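Local coordinates for kcn28 (Kitasatospora, PDB 6J31), which is a two-domain protein of the GT-B fold, related in its C-terminal half to the erythromycin biosynthesis protein CIII family, at residues Q126-W131 / S185-P190; R191-D196 / G307-L312; N180-S185 / K203-I208; G209-R214 / G381-A386. All coordinates share one frame; numbering follows the deposited sequence.

Interaction 1: Q126-W131 / S185-P190; sequences QISPTW and SLVLVP
Gln-126 and Ser-185 meet through their side chains as well as their backbones. The hydroxyl OG of Ser-185 donates to OE1 of Gln-126 at 2.6 Å, arriving 17° out of the carbonyl plane, a short bond between two buried polar groups. CG of Gln-126 stands anti to the backbone N (chi1 -179°), and the extended chain beyond it carries the amide over to the serine. Between the strands run three nearly straight backbone bonds: Leu-186 N to Gln-126 O at 2.7 Å, then Ser-128 N to Leu-186 O and Leu-188 N to Ser-128 O. A CA-H...O contact from Ser-185 to Gln-126 O supplements the first. Strands 124-128 and 185-187 are thus parallel neighbours, their short axes 4.7 Å apart and inclined by 15°, within the seven-stranded, Rossmann-like sheet of the N-terminal half of a GT-B fold. On the sheet face opposite to Gln-126 and Ser-185, Ile-127 and Leu-186 run alongside each other in the same direction, with their CD1 atoms 3.8 Å apart. Ile-127 CG2 also touches CD1 of Leu-188, whose side chain crosses it obliquely. Val-187, the last strand residue, brings CG1 up to Thr-130 O; past the strand end, Val-189 sets CG1 3.7 Å from CA of Thr-130. The Thr-130 carbonyl also accepts a 2.6 Å bond from Ser-128 OG, which ties the strand end to the loop that follows. Farther out, Thr-130 OG1 is held by Asp-326 and Trp-131 NE1 by Asn-330, and Thr-130 touches the bound (2E,2'E)-3,3'-(1,2-phenylene)di(prop-2-enoic acid).

Interaction 2: R191-D196 / G307-L312; sequences RFLQPD and GIQEGL
Leu-193 meets helix 305-314 through a single methyl, CD1, and has more surface buried here than any other residue of the two segments. That methyl touches three side chains of the helix: it lies 3.8 Å from CD1 of Leu-312 and about as close to CG of Gln-309 and CG2 of Ile-308. Ile-308 and Gln-309 lie one turn before Leu-312, so the leucine tip bridges successive turns. Leu-193 and Leu-312 reach each other tip to tip. Leu-312, second in buried surface, answers with its own CD1, which serves two partners at once. Besides Leu-193 it reaches the Phe-192 ring, meeting CE1 at the ring edge, 3.5 Å away. Phe-192 keeps its CG between the backbone N and the carbonyl carbon, a crowded position (chi1 62°), and the ring also reaches helix 364-378, touching Glu-376 and Leu-377. Leu-312 packs on Leu-373 and Leu-377 of the same helix, which ties all three elements together. The 3-10 turn 191-193, followed by a bond from Gln-194 N to Arg-191 O, presents Phe-192 and Leu-193 side by side in sequence. It belongs to the connection between strands 185-187 and 205-207 of one sheet domain, whereas helix 305-314 belongs to the other. Methyl, methylene and ring-edge contacts alone join the two segments, which implies that this part of the interdomain junction is held by apolar burial rather than by directional polar bonds.

Interaction 3: N180-S185 / K203-I208; sequences NLPERS and KRFTFI
Arg-204 and Pro-182 form the side-chain hydrogen bond of this contact, with NH1 of the arginine giving a straight 2.7 Å bond to the proline carbonyl O. The oxygen lies in the guanidinium plane, but the donor stands 42° above the plane of the carbonyl. A bend at chi3 (-60°) turns NE out of the otherwise extended line of the chain. Glu-183 OE2 lies 5.3 Å from NH1 of Arg-204, too far for a salt bridge, though its negative charge would probably favour the cation here. Two backbone bonds add to this: Ser-185 N donates to Arg-204 O with a bent geometry (137° at the hydrogen), and Ser-185 O receives the amide N of Thr-206 at 2.9 Å. A CA-H...O contact from Phe-205 CA to the same Ser-185 O accompanies them. Together they set Ser-185 in parallel register with Phe-205.

Most of the remaining contacts are apolar. Leu-181 crosses Arg-204 at about a right angle, its CD1 over one face of the guanidinium and 3.6 Å from NE. The Phe-205 ring crosses Pro-182 in a similar way, with CZ 3.7 Å from CD of the proline. Its CD1 comes within 3.4 Å of Ser-185 CB, while Asn-180 O lies at the ring edge near its plane.

Strand 205-207 is the outermost strand on this side of the parallel sheet, beside strand 185-187; the Thr-206 side chain touches Arg-385 and Leu-389 of helix 382-391. At the other end, Asn-180 is the last residue of helix 177-180, and its ND2 is hydrogen-bonded to the backbone of the bound peptide.

Interaction 4: G209-R214 / G381-A386; sequences GPCLGR and GGTMRA
Pro-210 O and CA of Gly-382 come within 3.6 Å in a CA-H...O contact where the backbones pass each other, with the alpha carbons of Cys-211 and Thr-383 only 4.4 Å apart. Gly-382 has positive phi (59°), which favours glycine, and it has no side chain to keep the backbones apart. Thr-383 carries the polar part of the contact. Its hydroxyl OG1 donates to Leu-212 O at 2.8 Å, standing 30° out of the carbonyl plane. OG1 lies beside the backbone N of Thr-383, anti to the carbonyl carbon (chi1 -61°), and it also sits 3.3 Å from CB of Cys-211. A water bridges the segments next to this bond: it accepts from Leu-212 N at 3.0 Å and from Thr-383 N at 3.1 Å, and donates weakly to Pro-210 O. The two amides and the carbonyl are thereby linked across the contact through one solvent molecule. In GT-B proteins the chain commonly returns from the second domain to finish on the first, and here helix 382-391, at the C-terminal end, packs beside the first sheet and helix 22-30. Segment 209-214 starts the connection that leaves strand 205-207 for strand 229-234 of the other sheet. On the apolar side, SG of Cys-211 approaches CB of Ala-386, one turn after Thr-383, at 4.2 Å, and the cysteine also touches Leu-188. Thr-383 and Met-384 lean on Glu-27 of helix 22-30, Ala-386 on Leu-24, while Pro-210 and Leu-212 contact Gln-309 and Phe-313 of helix 305-314.

How the interactions relate
Interaction 1 is the hub of the set. Its strand 185-187 is the middle of three parallel strands, sharing Ser-185 with interaction 3, whose centre is about 8 Å away; a probable hydrogen bond from Val-187 N to Thr-206 O extends the pairing. Interaction 2 follows in the chain, about 11 Å between centres, where Trp-131 packs on Gln-194 and Pro-195. Interaction 4 lies about as far from interaction 1 and is tied to interaction 3 by a probable hydrogen bond, Gly-382 N to Ile-208 O, 3.0 Å. Of the four, interaction 1 holds a residue of the ligand pocket, Thr-130, whose side chain is about 4 Å from the ligand; in interaction 3 the side chain of Asn-180 is about 5 Å from the ligand.

Interaction 1: Q126-W131 / S185-P190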
loop_
_atom_site.group_PDB
_atom_site.type_symbol
_atom_site.label_atom_id
_atom_site.label_comp_id
_atom_site.label_asym_id
_atom_site.label_seq_id
_atom_site.Cartn_x
_atom_site.Cartn_y
_atom_site.Cartn_z
ATOM N N GLN A 126 -13.384 2.096 7.352
ATOM C CA GLN A 126 -12.046 2.395 6.868
ATOM C C GLN A 126 -11.571 1.304 5.915
ATOM O O GLN A 126 -11.828 0.115 6.130
ATOM C CB GLN A 126 -11.072 2.520 8.036
ATOM C CG GLN A 126 -9.649 2.848 7.627
ATOM C CD GLN A 126 -8.647 2.466 8.700
ATOM O OE1 GLN A 126 -8.440 1.282 8.974
ATOM N NE2 GLN A 126 -8.044 3.463 9.334
ATOM N N ILE A 127 -10.894 1.717 4.847
ATOM C CA ILE A 127 -10.246 0.810 3.907
ATOM C C ILE A 127 -8.745 1.026 4.055
ATOM O O ILE A 127 -8.212 2.047 3.605
ATOM C CB ILE A 127 -10.704 1.053 2.462
ATOM C CG1 ILE A 127 -12.230 1.143 2.387
ATOM C CG2 ILE A 127 -10.202 -0.060 1.542
ATOM C CD1 ILE A 127 -12.943 -0.179 2.611
ATOM N N SER A 128 -8.058 0.080 4.697
ATOM C CA SER A 128 -6.633 0.230 4.979
ATOM C C SER A 128 -5.811 -0.510 3.939
ATOM O O SER A 128 -5.950 -1.738 3.816
ATOM C CB SER A 128 -6.303 -0.290 6.371
ATOM O OG SER A 128 -4.903 -0.250 6.585
ATOM N N PRO A 129 -4.941 0.171 3.185
ATOM C CA PRO A 129 -4.147 -0.524 2.161
ATOM C C PRO A 129 -2.941 -1.273 2.698
ATOM O O PRO A 129 -2.318 -2.031 1.941
ATOM C CB PRO A 129 -3.704 0.623 1.246
ATOM C CG PRO A 129 -3.573 1.782 2.178
ATOM C CD PRO A 129 -4.705 1.626 3.172
ATOM N N THR A 130 -2.594 -1.102 3.967
ATOM C CA THR A 130 -1.472 -1.810 4.565
ATOM C C THR A 130 -1.871 -2.186 5.989
ATOM O O THR A 130 -3.016 -1.989 6.406
ATOM C CB THR A 130 -0.188 -0.970 4.505
ATOM O OG1 THR A 130 0.926 -1.774 4.909
ATOM C CG2 THR A 130 -0.289 0.240 5.423
ATOM N N TRP A 131 -0.927 -2.738 6.742
ATOM C CA TRP A 131 -1.247 -3.180 8.088
ATOM C C TRP A 131 -1.592 -1.997 8.987
ATOM O O TRP A 131 -1.174 -0.860 8.751
ATOM C CB TRP A 131 -0.093 -3.986 8.687
ATOM C CG TRP A 131 1.290 -3.409 8.532
ATOM C CD1 TRP A 131 2.180 -3.680 7.532
ATOM C CD2 TRP A 131 1.957 -2.498 9.421
ATOM N NE1 TRP A 131 3.349 -2.990 7.734
ATOM C CE2 TRP A 131 3.241 -2.257 8.886
ATOM C CE3 TRP A 131 1.592 -1.858 10.612
ATOM C CZ2 TRP A 131 4.159 -1.404 9.498
ATOM C CZ3 TRP A 131 2.508 -1.010 11.221
ATOM C CH2 TRP A 131 3.775 -0.792 10.661
ATOM N N SER A 185 -13.130 -1.437 10.026
ATOM C CA SER A 185 -12.006 -1.334 9.111
ATOM C C SER A 185 -11.850 -2.616 8.318
ATOM O O SER A 185 -11.911 -3.714 8.877
ATOM C CB SER A 185 -10.714 -1.021 9.865
ATOM O OG SER A 185 -9.604 -1.064 8.989
ATOM N N LEU A 186 -11.647 -2.463 7.015
ATOM C CA LEU A 186 -11.280 -3.565 6.138
ATOM C C LEU A 186 -9.790 -3.422 5.866
ATOM O O LEU A 186 -9.363 -2.467 5.208
ATOM C CB LEU A 186 -12.089 -3.543 4.843
ATOM C CG LEU A 186 -13.602 -3.708 4.984
ATOM C CD1 LEU A 186 -14.270 -3.645 3.625
ATOM C CD2 LEU A 186 -13.935 -5.008 5.688
ATOM N N VAL A 187 -9.000 -4.344 6.407
ATOM C CA VAL A 187 -7.549 -4.305 6.266
ATOM C C VAL A 187 -7.198 -5.172 5.064
ATOM O O VAL A 187 -7.363 -6.394 5.097
ATOM C CB VAL A 187 -6.845 -4.789 7.538
ATOM C CG1 VAL A 187 -5.352 -4.508 7.466
ATOM C CG2 VAL A 187 -7.458 -4.131 8.765
ATOM N N LEU A 188 -6.689 -4.546 4.010
ATOM C CA LEU A 188 -6.490 -5.223 2.733
ATOM C C LEU A 188 -5.168 -5.975 2.686
ATOM O O LEU A 188 -4.469 -5.958 1.672
ATOM C CB LEU A 188 -6.575 -4.188 1.617
ATOM C CG LEU A 188 -7.972 -3.591 1.397
ATOM C CD1 LEU A 188 -8.122 -2.979 0.006
ATOM C CD2 LEU A 188 -9.066 -4.619 1.669
ATOM N N VAL A 189 -4.787 -6.617 3.787
ATOM C CA VAL A 189 -3.602 -7.471 3.843
ATOM C C VAL A 189 -3.981 -8.754 4.570
ATOM O O VAL A 189 -4.947 -8.780 5.347
ATOM C CB VAL A 189 -2.415 -6.767 4.548
ATOM C CG1 VAL A 189 -2.169 -5.378 3.975
ATOM C CG2 VAL A 189 -2.654 -6.677 6.039
ATOM N N PRO A 190 -3.270 -9.850 4.308
ATOM C CA PRO A 190 -3.488 -11.069 5.097
ATOM C C PRO A 190 -2.957 -10.895 6.511
ATOM O O PRO A 190 -2.098 -10.052 6.777
ATOM C CB PRO A 190 -2.698 -12.137 4.336
ATOM C CG PRO A 190 -1.660 -11.372 3.581
ATOM C CD PRO A 190 -2.284 -10.053 3.233
#

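Interaction 2: R191-D196 / G307-L312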
loop_
_atom_site.group_PDB
_atom_site.type_symbol
_atom_site.label_atom_id
_atom_site.label_comp_id
_atom_site.label_asym_id
_atom_site.label_seq_id
_atom_site.Cartn_x
_atom_site.Cartn_y
_atom_site.Cartn_z
ATOM N N ARG A 191 -3.471 -11.720 7.426
ATOM C CA ARG A 191 -3.056 -11.596 8.821
ATOM C C ARG A 191 -1.564 -11.865 8.986
ATOM O O ARG A 191 -0.931 -11.292 9.879
ATOM C CB ARG A 191 -3.892 -12.520 9.721
ATOM C CG ARG A 191 -3.424 -13.974 9.787
ATOM C CD ARG A 191 -4.218 -14.848 10.783
ATOM N NE ARG A 191 -5.669 -14.683 10.690
ATOM C CZ ARG A 191 -6.391 -13.902 11.486
ATOM N NH1 ARG A 191 -5.804 -13.199 12.450
ATOM N NH2 ARG A 191 -7.703 -13.818 11.315
ATOM N N PHE A 192 -0.973 -12.702 8.128
ATOM C CA PHE A 192 0.452 -12.984 8.270
ATOM C C PHE A 192 1.341 -11.831 7.807
ATOM O O PHE A 192 2.563 -11.922 7.969
ATOM C CB PHE A 192 0.834 -14.285 7.546
ATOM C CG PHE A 192 0.609 -14.273 6.055
ATOM C CD1 PHE A 192 1.476 -13.596 5.208
ATOM C CD2 PHE A 192 -0.438 -14.984 5.497
ATOM C CE1 PHE A 192 1.276 -13.599 3.838
ATOM C CE2 PHE A 192 -0.642 -14.992 4.125
ATOM C CZ PHE A 192 0.215 -14.298 3.296
ATOM N N LEU A 193 0.771 -10.773 7.223
ATOM C CA LEU A 193 1.509 -9.553 6.908
ATOM C C LEU A 193 1.196 -8.415 7.873
ATOM O O LEU A 193 1.659 -7.291 7.659
ATOM C CB LEU A 193 1.220 -9.101 5.472
ATOM C CG LEU A 193 1.778 -9.976 4.349
ATOM C CD1 LEU A 193 1.564 -9.339 2.975
ATOM C CD2 LEU A 193 3.256 -10.277 4.593
ATOM N N GLN A 194 0.452 -8.694 8.948
ATOM C CA GLN A 194 0.117 -7.694 9.948
ATOM C C GLN A 194 0.998 -7.894 11.167
ATOM O O GLN A 194 0.886 -8.935 11.832
ATOM C CB GLN A 194 -1.354 -7.794 10.344
ATOM C CG GLN A 194 -1.716 -7.028 11.621
ATOM C CD GLN A 194 -1.790 -5.522 11.405
ATOM O OE1 GLN A 194 -2.515 -5.046 10.534
ATOM N NE2 GLN A 194 -1.050 -4.771 12.204
ATOM N N PRO A 195 1.881 -6.958 11.494
ATOM C CA PRO A 195 2.669 -7.100 12.721
ATOM C C PRO A 195 1.758 -7.059 13.938
ATOM O O PRO A 195 0.779 -6.310 13.977
ATOM C CB PRO A 195 3.621 -5.896 12.681
ATOM C CG PRO A 195 3.596 -5.411 11.264
ATOM C CD PRO A 195 2.253 -5.768 10.718
ATOM N N ASP A 196 2.077 -7.899 14.922
ATOM C CA ASP A 196 1.327 -7.990 16.175
ATOM C C ASP A 196 -0.166 -8.185 15.924
ATOM O O ASP A 196 -1.015 -7.507 16.505
ATOM C CB ASP A 196 1.572 -6.757 17.048
ATOM C CG ASP A 196 3.017 -6.621 17.477
ATOM O OD1 ASP A 196 3.590 -7.611 17.973
ATOM O OD2 ASP A 196 3.581 -5.521 17.314
ATOM N N GLY A 307 4.203 -4.443 -3.666
ATOM C CA GLY A 307 5.159 -5.373 -4.245
ATOM C C GLY A 307 5.193 -6.707 -3.523
ATOM O O GLY A 307 5.269 -7.765 -4.156
ATOM N N ILE A 308 5.135 -6.680 -2.188
ATOM C CA ILE A 308 5.224 -7.914 -1.414
ATOM C C ILE A 308 4.033 -8.818 -1.700
ATOM O O ILE A 308 4.184 -10.031 -1.892
ATOM C CB ILE A 308 5.345 -7.592 0.084
ATOM C CG1 ILE A 308 6.796 -7.261 0.421
ATOM C CG2 ILE A 308 4.837 -8.756 0.930
ATOM C CD1 ILE A 308 6.984 -6.784 1.819
ATOM N N GLN A 309 2.832 -8.242 -1.742
ATOM C CA GLN A 309 1.652 -9.036 -2.057
ATOM C C GLN A 309 1.685 -9.537 -3.494
ATOM O O GLN A 309 1.149 -10.612 -3.785
ATOM C CB GLN A 309 0.391 -8.219 -1.786
ATOM C CG GLN A 309 0.190 -7.910 -0.310
ATOM C CD GLN A 309 -1.211 -7.445 0.002
ATOM O OE1 GLN A 309 -1.412 -6.408 0.632
ATOM N NE2 GLN A 309 -2.191 -8.213 -0.432
ATOM N N GLU A 310 2.287 -8.771 -4.406
ATOM C CA GLU A 310 2.454 -9.258 -5.770
ATOM C C GLU A 310 3.464 -10.401 -5.830
ATOM O O GLU A 310 3.289 -11.352 -6.604
ATOM C CB GLU A 310 2.870 -8.116 -6.691
ATOM C CG GLU A 310 1.692 -7.361 -7.283
ATOM C CD GLU A 310 2.116 -6.106 -8.012
ATOM O OE1 GLU A 310 3.292 -5.707 -7.875
ATOM O OE2 GLU A 310 1.277 -5.526 -8.733
ATOM N N GLY A 311 4.528 -10.324 -5.026
ATOM C CA GLY A 311 5.467 -11.433 -4.953
ATOM C C GLY A 311 4.827 -12.694 -4.405
ATOM O O GLY A 311 5.025 -13.787 -4.941
ATOM N N LEU A 312 4.048 -12.552 -3.329
ATOM C CA LEU A 312 3.346 -13.689 -2.745
ATOM C C LEU A 312 2.364 -14.300 -3.733
ATOM O O LEU A 312 2.296 -15.526 -3.877
ATOM C CB LEU A 312 2.607 -13.242 -1.485
ATOM C CG LEU A 312 3.453 -12.985 -0.243
ATOM C CD1 LEU A 312 2.606 -12.372 0.853
ATOM C CD2 LEU A 312 4.057 -14.288 0.223
#

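Interaction 3: N180-S185 / K203-I208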
loop_
_atom_site.group_PDB
_atom_site.type_symbol
_atom_site.label_atom_id
_atom_site.label_comp_id
_atom_site.label_asym_id
_atom_site.label_seq_id
_atom_site.Cartn_x
_atom_site.Cartn_y
_atom_site.Cartn_z
ATOM N N ASN A 180 -6.683 6.184 13.482
ATOM C CA ASN A 180 -6.072 4.879 13.720
ATOM C C ASN A 180 -6.913 3.927 14.567
ATOM O O ASN A 180 -6.514 2.771 14.744
ATOM C CB ASN A 180 -4.681 5.045 14.345
ATOM C CG ASN A 180 -3.649 5.517 13.335
ATOM O OD1 ASN A 180 -3.752 5.213 12.148
ATOM N ND2 ASN A 180 -2.640 6.241 13.804
ATOM N N LEU A 181 -8.068 4.360 15.069
ATOM C CA LEU A 181 -9.033 3.475 15.725
ATOM C C LEU A 181 -10.395 3.648 15.056
ATOM O O LEU A 181 -11.338 4.172 15.658
ATOM C CB LEU A 181 -9.119 3.771 17.222
ATOM C CG LEU A 181 -9.959 2.811 18.067
ATOM C CD1 LEU A 181 -9.212 1.507 18.289
ATOM C CD2 LEU A 181 -10.383 3.452 19.391
ATOM N N PRO A 182 -10.537 3.187 13.814
ATOM C CA PRO A 182 -11.808 3.366 13.102
ATOM C C PRO A 182 -12.932 2.560 13.736
ATOM O O PRO A 182 -12.709 1.602 14.475
ATOM C CB PRO A 182 -11.494 2.852 11.692
ATOM C CG PRO A 182 -10.392 1.871 11.898
ATOM C CD PRO A 182 -9.557 2.437 13.009
ATOM N N GLU A 183 -14.164 2.975 13.443
ATOM C CA GLU A 183 -15.325 2.217 13.904
ATOM C C GLU A 183 -15.346 0.824 13.291
ATOM O O GLU A 183 -15.593 -0.172 13.980
ATOM C CB GLU A 183 -16.611 2.964 13.557
ATOM C CG GLU A 183 -17.879 2.297 14.071
ATOM C CD GLU A 183 -18.239 2.707 15.489
ATOM O OE1 GLU A 183 -18.236 3.923 15.769
ATOM O OE2 GLU A 183 -18.545 1.819 16.315
ATOM N N ARG A 184 -15.106 0.739 11.989
ATOM C CA ARG A 184 -14.995 -0.519 11.272
ATOM C C ARG A 184 -13.876 -0.366 10.258
ATOM O O ARG A 184 -13.688 0.716 9.696
ATOM C CB ARG A 184 -16.306 -0.895 10.564
ATOM C CG ARG A 184 -17.418 -1.296 11.507
ATOM C CD ARG A 184 -18.778 -1.321 10.822
ATOM N NE ARG A 184 -19.859 -1.456 11.795
ATOM C CZ ARG A 184 -20.168 -2.594 12.409
ATOM N NH1 ARG A 184 -19.477 -3.698 12.151
ATOM N NH2 ARG A 184 -21.167 -2.632 13.284
ATOM N N SER A 185 -13.130 -1.437 10.026
ATOM C CA SER A 185 -12.006 -1.334 9.111
ATOM C C SER A 185 -11.850 -2.616 8.318
ATOM O O SER A 185 -11.911 -3.714 8.877
ATOM C CB SER A 185 -10.714 -1.021 9.865
ATOM O OG SER A 185 -9.604 -1.064 8.989
ATOM N N LYS A 203 -13.011 -7.714 16.124
ATOM C CA LYS A 203 -14.363 -7.173 16.149
ATOM C C LYS A 203 -14.429 -5.870 15.373
ATOM O O LYS A 203 -15.467 -5.536 14.794
ATOM C CB LYS A 203 -14.794 -6.936 17.593
ATOM C CG LYS A 203 -15.206 -8.175 18.360
ATOM C CD LYS A 203 -15.747 -7.766 19.711
ATOM C CE LYS A 203 -14.683 -6.978 20.459
ATOM N NZ LYS A 203 -15.199 -6.373 21.716
ATOM N N ARG A 204 -13.323 -5.133 15.354
ATOM C CA ARG A 204 -13.191 -3.836 14.709
ATOM C C ARG A 204 -12.482 -3.902 13.362
ATOM O O ARG A 204 -12.927 -3.262 12.405
ATOM C CB ARG A 204 -12.439 -2.886 15.648
ATOM C CG ARG A 204 -12.330 -1.467 15.166
ATOM C CD ARG A 204 -11.482 -0.646 16.127
ATOM N NE ARG A 204 -12.057 -0.608 17.466
ATOM C CZ ARG A 204 -12.944 0.294 17.869
ATOM N NH1 ARG A 204 -13.368 1.231 17.033
ATOM N NH2 ARG A 204 -13.414 0.256 19.107
ATOM N N PHE A 205 -11.388 -4.655 13.263
ATOM C CA PHE A 205 -10.599 -4.774 12.044
ATOM C C PHE A 205 -10.832 -6.148 11.427
ATOM O O PHE A 205 -10.803 -7.158 12.134
ATOM C CB PHE A 205 -9.102 -4.591 12.329
ATOM C CG PHE A 205 -8.731 -3.240 12.896
ATOM C CD1 PHE A 205 -8.378 -2.193 12.058
ATOM C CD2 PHE A 205 -8.695 -3.031 14.264
ATOM C CE1 PHE A 205 -8.026 -0.957 12.571
ATOM C CE2 PHE A 205 -8.341 -1.797 14.790
ATOM C CZ PHE A 205 -8.005 -0.758 13.943
ATOM N N THR A 206 -11.063 -6.191 10.117
ATOM C CA THR A 206 -11.199 -7.450 9.391
ATOM C C THR A 206 -10.052 -7.581 8.401
ATOM O O THR A 206 -9.869 -6.712 7.544
ATOM C CB THR A 206 -12.539 -7.539 8.660
ATOM O OG1 THR A 206 -13.609 -7.531 9.610
ATOM C CG2 THR A 206 -12.612 -8.823 7.843
ATOM N N PHE A 207 -9.297 -8.672 8.508
ATOM C CA PHE A 207 -8.210 -8.941 7.571
ATOM C C PHE A 207 -8.805 -9.543 6.306
ATOM O O PHE A 207 -9.310 -10.670 6.319
ATOM C CB PHE A 207 -7.166 -9.858 8.198
ATOM C CG PHE A 207 -6.438 -9.230 9.352
ATOM C CD1 PHE A 207 -5.576 -8.165 9.140
ATOM C CD2 PHE A 207 -6.609 -9.701 10.644
ATOM C CE1 PHE A 207 -4.907 -7.578 10.192
ATOM C CE2 PHE A 207 -5.938 -9.120 11.704
ATOM C CZ PHE A 207 -5.084 -8.058 11.478
ATOM N N ILE A 208 -8.762 -8.783 5.216
ATOM C CA ILE A 208 -9.437 -9.166 3.983
ATOM C C ILE A 208 -8.451 -9.820 3.024
ATOM O O ILE A 208 -8.822 -10.691 2.229
ATOM C CB ILE A 208 -10.119 -7.939 3.344
ATOM C CG1 ILE A 208 -11.274 -7.469 4.224
ATOM C CG2 ILE A 208 -10.620 -8.241 1.937
ATOM C CD1 ILE A 208 -12.464 -8.406 4.216
#

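Interaction 4: G209-R214 / G381-A386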
loop_
_atom_site.group_PDB
_atom_site.type_symbol
_atom_site.label_atom_id
_atom_site.label_comp_id
_atom_site.label_asym_id
_atom_site.label_seq_id
_atom_site.Cartn_x
_atom_site.Cartn_y
_atom_site.Cartn_z
ATOM N N GLY A 209 -7.188 -9.425 3.108
ATOM C CA GLY A 209 -6.243 -9.745 2.070
ATOM C C GLY A 209 -6.474 -8.830 0.886
ATOM O O GLY A 209 -7.331 -7.941 0.922
ATOM N N PRO A 210 -5.717 -9.028 -0.189
ATOM C CA PRO A 210 -5.866 -8.168 -1.365
ATOM C C PRO A 210 -7.213 -8.358 -2.034
ATOM O O PRO A 210 -7.809 -9.438 -2.001
ATOM C CB PRO A 210 -4.727 -8.621 -2.282
ATOM C CG PRO A 210 -4.486 -10.034 -1.882
ATOM C CD PRO A 210 -4.702 -10.067 -0.397
ATOM N N CYS A 211 -7.695 -7.284 -2.643
ATOM C CA CYS A 211 -8.939 -7.321 -3.399
ATOM C C CYS A 211 -8.564 -7.406 -4.874
ATOM O O CYS A 211 -8.157 -6.418 -5.486
ATOM C CB CYS A 211 -9.799 -6.107 -3.069
ATOM S SG CYS A 211 -10.463 -6.188 -1.381
ATOM N N LEU A 212 -8.689 -8.604 -5.431
ATOM C CA LEU A 212 -8.304 -8.906 -6.798
ATOM C C LEU A 212 -9.551 -9.047 -7.661
ATOM O O LEU A 212 -10.650 -9.298 -7.164
ATOM C CB LEU A 212 -7.482 -10.198 -6.861
ATOM C CG LEU A 212 -6.317 -10.346 -5.877
ATOM C CD1 LEU A 212 -5.714 -11.736 -6.000
ATOM C CD2 LEU A 212 -5.263 -9.276 -6.092
ATOM N N GLY A 213 -9.372 -8.866 -8.964
ATOM C CA GLY A 213 -10.475 -9.006 -9.890
ATOM C C GLY A 213 -9.990 -9.234 -11.304
ATOM O O GLY A 213 -10.178 -8.388 -12.185
ATOM N N ARG A 214 -9.330 -10.377 -11.502
ATOM C CA ARG A 214 -8.903 -10.906 -12.796
ATOM C C ARG A 214 -7.685 -10.146 -13.309
ATOM O O ARG A 214 -7.476 -8.976 -12.966
ATOM C CB ARG A 214 -10.042 -10.915 -13.817
ATOM C CG ARG A 214 -10.725 -12.296 -13.933
ATOM C CD ARG A 214 -10.419 -13.212 -12.723
ATOM N NE ARG A 214 -9.599 -14.377 -13.058
ATOM C CZ ARG A 214 -8.287 -14.467 -12.853
ATOM N NH1 ARG A 214 -7.622 -13.458 -12.305
ATOM N NH2 ARG A 214 -7.637 -15.572 -13.196
ATOM N N GLY A 381 -10.677 -14.025 2.182
ATOM C CA GLY A 381 -11.983 -13.604 1.710
ATOM C C GLY A 381 -11.968 -12.679 0.507
ATOM O O GLY A 381 -12.842 -12.787 -0.359
ATOM N N GLY A 382 -10.986 -11.784 0.434
ATOM C CA GLY A 382 -10.775 -10.925 -0.713
ATOM C C GLY A 382 -11.963 -10.034 -1.040
ATOM O O GLY A 382 -12.734 -9.611 -0.170
ATOM N N THR A 383 -12.121 -9.777 -2.343
ATOM C CA THR A 383 -13.091 -8.799 -2.831
ATOM C C THR A 383 -14.509 -9.145 -2.403
ATOM O O THR A 383 -15.259 -8.279 -1.931
ATOM C CB THR A 383 -13.007 -8.710 -4.356
ATOM O OG1 THR A 383 -11.697 -8.282 -4.743
ATOM C CG2 THR A 383 -14.034 -7.739 -4.896
ATOM N N MET A 384 -14.902 -10.407 -2.572
ATOM C CA MET A 384 -16.285 -10.783 -2.309
ATOM C C MET A 384 -16.625 -10.640 -0.832
ATOM O O MET A 384 -17.720 -10.181 -0.486
ATOM C CB MET A 384 -16.547 -12.210 -2.790
ATOM C CG MET A 384 -16.290 -12.397 -4.279
ATOM S SD MET A 384 -17.332 -11.365 -5.331
ATOM C CE MET A 384 -16.399 -11.420 -6.860
ATOM N N ARG A 385 -15.705 -11.020 0.058
ATOM C CA ARG A 385 -15.985 -10.856 1.481
ATOM C C ARG A 385 -16.054 -9.380 1.860
ATOM O O ARG A 385 -16.920 -8.977 2.644
ATOM C CB ARG A 385 -14.943 -11.582 2.328
ATOM C CG ARG A 385 -15.307 -11.595 3.804
ATOM C CD ARG A 385 -14.189 -12.106 4.685
ATOM N NE ARG A 385 -14.591 -12.074 6.087
ATOM C CZ ARG A 385 -13.782 -12.335 7.110
ATOM N NH1 ARG A 385 -12.513 -12.662 6.894
ATOM N NH2 ARG A 385 -14.243 -12.270 8.351
ATOM N N ALA A 386 -15.158 -8.560 1.302
ATOM C CA ALA A 386 -15.177 -7.131 1.598
ATOM C C ALA A 386 -16.476 -6.488 1.128
ATOM O O ALA A 386 -17.088 -5.699 1.859
ATOM C CB ALA A 386 -13.975 -6.447 0.953
HETATM O O HOH W 1 -9.898 -10.978 -4.100
#